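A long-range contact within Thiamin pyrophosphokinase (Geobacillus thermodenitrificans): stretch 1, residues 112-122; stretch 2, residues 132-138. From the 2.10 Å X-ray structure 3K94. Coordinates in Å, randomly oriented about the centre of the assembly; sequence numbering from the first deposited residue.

Stretch 1 (112-122) NVELLLKYADR
Stretch 2, residues 132-138: VLTVHLP

Residues 112-118 complete an α-helix that lies across strand 132-136, with the axes 8.3 Å apart at closest approach and their N-to-C directions 36° apart (signed crossing angle -36°). No direct hydrogen bond links the stretches; the contact is apolar packing, supplemented by water, and buries 399 Å². The strand is extended (phi -119° to -143°, psi 125° to 154°), so Leu 133 and Val 135 face the helix while Thr 134 and His 136 point away.

The helix (phi -56° to -65°, psi -34° to -46°) repeats through bonds such as Leu 116 N to Asn 112 O (3.2 Å) and Leu 117 N to Val 113 O (3.0 Å). Val 113 (chi1 t) points sideways and places CG2 4.2 Å from CD1 of Leu 133, whose rotamer is tt. One turn on, Leu 116 (chi1 -90°, chi2 54°) points toward the strand: its CD2 lies 3.9 Å from Leu 133 CD2, and its CB 3.9 Å from CG2 of Val 135 (chi1 m), van der Waals contacts between buried aliphatic groups. Val 135 CG2 also sits 3.5 Å from Leu 116 O. Leu 117 (mt) starts sideways, but its end comes nearer, bringing CD2 to 3.8 Å from Val 135 CG1.

Tyr 119 (-106/39) is the first residue to leave helical geometry and opens a type I turn, closed by Arg 122 N to Tyr 119 O at 2.8 Å. Within it, Ala 120 (-56/-27) marks the register, its CA 5.8 Å from His 136 CA. Ala 120 CB packs 4.2 Å from Val 135 CG2 and 3.6 Å from CD2 of Leu 137 (mt). Water 1 bridges backbone groups that make no direct bond across the stretches, donating to Ala 120 O (2.9 Å) and accepting from Leu 137 N (3.0 Å). Asp 121 (chi1 p) points away overall, yet its CB touches Leu 137 CD1 at 3.8 Å. Water 2 lies 2.8 Å from both Arg 122 O and Val 135 O.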

# COMPACT_ATOMS: atom_id res chain seq x y z
N ASN B 112 -0.28 -6.72 6.33
CA ASN B 112 0.62 -7.66 5.67
C ASN B 112 2.07 -7.21 5.62
O ASN B 112 2.97 -8.03 5.80
CB ASN B 112 0.08 -8.02 4.29
CG ASN B 112 -1.13 -8.90 4.37
OD1 ASN B 112 -1.26 -9.65 5.34
ND2 ASN B 112 -2.02 -8.83 3.39
N VAL B 113 2.31 -5.92 5.38
CA VAL B 113 3.67 -5.37 5.41
C VAL B 113 4.27 -5.47 6.82
O VAL B 113 5.46 -5.76 6.98
CB VAL B 113 3.72 -3.89 4.92
CG1 VAL B 113 5.08 -3.29 5.17
CG2 VAL B 113 3.38 -3.79 3.43
N GLU B 114 3.45 -5.25 7.85
CA GLU B 114 3.91 -5.43 9.23
C GLU B 114 4.35 -6.87 9.51
O GLU B 114 5.28 -7.10 10.29
CB GLU B 114 2.85 -4.96 10.24
CG GLU B 114 2.55 -3.45 10.15
CD GLU B 114 3.79 -2.60 10.40
OE1 GLU B 114 4.50 -2.84 11.40
OE2 GLU B 114 4.05 -1.66 9.61
N LEU B 115 3.68 -7.84 8.88
CA LEU B 115 4.10 -9.24 8.96
C LEU B 115 5.48 -9.45 8.34
O LEU B 115 6.33 -10.12 8.91
CB LEU B 115 3.09 -10.15 8.26
CG LEU B 115 1.80 -10.48 9.01
CD1 LEU B 115 0.78 -11.11 8.08
CD2 LEU B 115 2.13 -11.42 10.15
N LEU B 116 5.71 -8.87 7.16
CA LEU B 116 7.04 -8.94 6.57
C LEU B 116 8.09 -8.36 7.53
O LEU B 116 9.19 -8.91 7.68
CB LEU B 116 7.07 -8.26 5.21
CG LEU B 116 6.75 -9.18 4.02
CD1 LEU B 116 5.44 -9.89 4.24
CD2 LEU B 116 6.75 -8.41 2.71
N LEU B 117 7.75 -7.24 8.16
CA LEU B 117 8.66 -6.61 9.13
C LEU B 117 8.91 -7.47 10.34
O LEU B 117 10.04 -7.58 10.79
CB LEU B 117 8.11 -5.26 9.58
CG LEU B 117 8.13 -4.25 8.44
CD1 LEU B 117 7.36 -3.02 8.85
CD2 LEU B 117 9.58 -3.95 8.08
N LYS B 118 7.86 -8.07 10.87
CA LYS B 118 8.02 -8.99 11.99
C LYS B 118 8.99 -10.10 11.62
O LYS B 118 9.82 -10.50 12.44
CB LYS B 118 6.68 -9.58 12.43
CG LYS B 118 6.82 -10.71 13.44
CD LYS B 118 5.48 -11.21 13.92
CE LYS B 118 5.63 -12.31 14.97
NZ LYS B 118 4.31 -12.61 15.59
N TYR B 119 8.89 -10.60 10.39
CA TYR B 119 9.78 -11.66 9.92
C TYR B 119 10.83 -11.12 8.95
O TYR B 119 11.17 -11.77 7.96
CB TYR B 119 8.98 -12.78 9.26
CG TYR B 119 8.04 -13.51 10.21
CD1 TYR B 119 8.54 -14.32 11.22
CD2 TYR B 119 6.67 -13.40 10.08
CE1 TYR B 119 7.69 -14.99 12.08
CE2 TYR B 119 5.81 -14.07 10.93
CZ TYR B 119 6.32 -14.86 11.93
OH TYR B 119 5.47 -15.53 12.78
N ALA B 120 11.35 -9.93 9.24
CA ALA B 120 12.29 -9.26 8.35
C ALA B 120 13.52 -10.10 8.00
O ALA B 120 14.12 -9.91 6.95
CB ALA B 120 12.70 -7.89 8.91
N ASP B 121 13.91 -11.01 8.88
CA ASP B 121 15.09 -11.85 8.59
C ASP B 121 14.80 -13.03 7.67
O ASP B 121 15.71 -13.76 7.31
CB ASP B 121 15.77 -12.33 9.88
CG ASP B 121 14.84 -13.13 10.80
OD1 ASP B 121 13.60 -13.05 10.66
OD2 ASP B 121 15.36 -13.83 11.69
N ARG B 122 13.53 -13.21 7.31
CA ARG B 122 13.15 -14.30 6.40
C ARG B 122 12.88 -13.79 4.99
O ARG B 122 12.44 -12.66 4.81
CB ARG B 122 11.89 -14.99 6.92
CG ARG B 122 11.85 -15.15 8.42
CD ARG B 122 12.98 -16.03 8.92
NE ARG B 122 12.63 -16.66 10.19
CZ ARG B 122 12.27 -17.93 10.31
NH1 ARG B 122 12.21 -18.72 9.24
NH2 ARG B 122 11.97 -18.42 11.50
N VAL B 132 6.61 -6.34 -6.63
CA VAL B 132 7.14 -7.26 -5.65
C VAL B 132 7.68 -6.39 -4.53
O VAL B 132 8.47 -5.49 -4.76
CB VAL B 132 8.22 -8.21 -6.22
CG1 VAL B 132 9.29 -7.41 -6.95
CG2 VAL B 132 8.85 -9.02 -5.11
N LEU B 133 7.22 -6.65 -3.32
CA LEU B 133 7.59 -5.83 -2.18
C LEU B 133 8.31 -6.70 -1.17
O LEU B 133 7.88 -7.83 -0.90
CB LEU B 133 6.35 -5.14 -1.58
CG LEU B 133 6.51 -4.19 -0.38
CD1 LEU B 133 5.30 -3.29 -0.28
CD2 LEU B 133 6.70 -4.98 0.92
N THR B 134 9.43 -6.20 -0.66
CA THR B 134 10.26 -6.91 0.29
C THR B 134 10.83 -5.94 1.31
O THR B 134 10.97 -4.74 1.04
CB THR B 134 11.45 -7.64 -0.40
OG1 THR B 134 12.22 -6.71 -1.19
CG2 THR B 134 10.96 -8.76 -1.30
N VAL B 135 11.16 -6.45 2.50
CA VAL B 135 11.82 -5.64 3.52
C VAL B 135 13.11 -6.34 3.93
O VAL B 135 13.20 -7.57 3.87
CB VAL B 135 10.91 -5.38 4.75
CG1 VAL B 135 9.60 -4.69 4.32
CG2 VAL B 135 10.61 -6.68 5.45
N HIS B 136 14.10 -5.57 4.36
CA HIS B 136 15.44 -6.12 4.55
C HIS B 136 16.16 -5.59 5.79
O HIS B 136 16.04 -4.41 6.14
CB HIS B 136 16.31 -5.82 3.32
CG HIS B 136 15.78 -6.40 2.05
ND1 HIS B 136 14.98 -5.69 1.18
CD2 HIS B 136 15.91 -7.64 1.52
CE1 HIS B 136 14.65 -6.46 0.16
NE2 HIS B 136 15.19 -7.66 0.35
N LEU B 137 16.94 -6.47 6.41
CA LEU B 137 17.84 -6.09 7.49
C LEU B 137 19.22 -5.84 6.88
O LEU B 137 19.44 -6.13 5.71
CB LEU B 137 17.89 -7.21 8.54
CG LEU B 137 16.51 -7.54 9.16
CD1 LEU B 137 16.62 -8.62 10.24
CD2 LEU B 137 15.82 -6.29 9.74
N PRO B 138 20.16 -5.29 7.67
CA PRO B 138 21.47 -5.00 7.08
C PRO B 138 22.12 -6.22 6.42
O PRO B 138 21.96 -7.36 6.87
CB PRO B 138 22.29 -4.50 8.27
CG PRO B 138 21.27 -3.88 9.18
CD PRO B 138 20.05 -4.77 9.05
O HOH W 1 16.76 -9.39 5.90
O HOH W 2 13.59 -10.30 3.75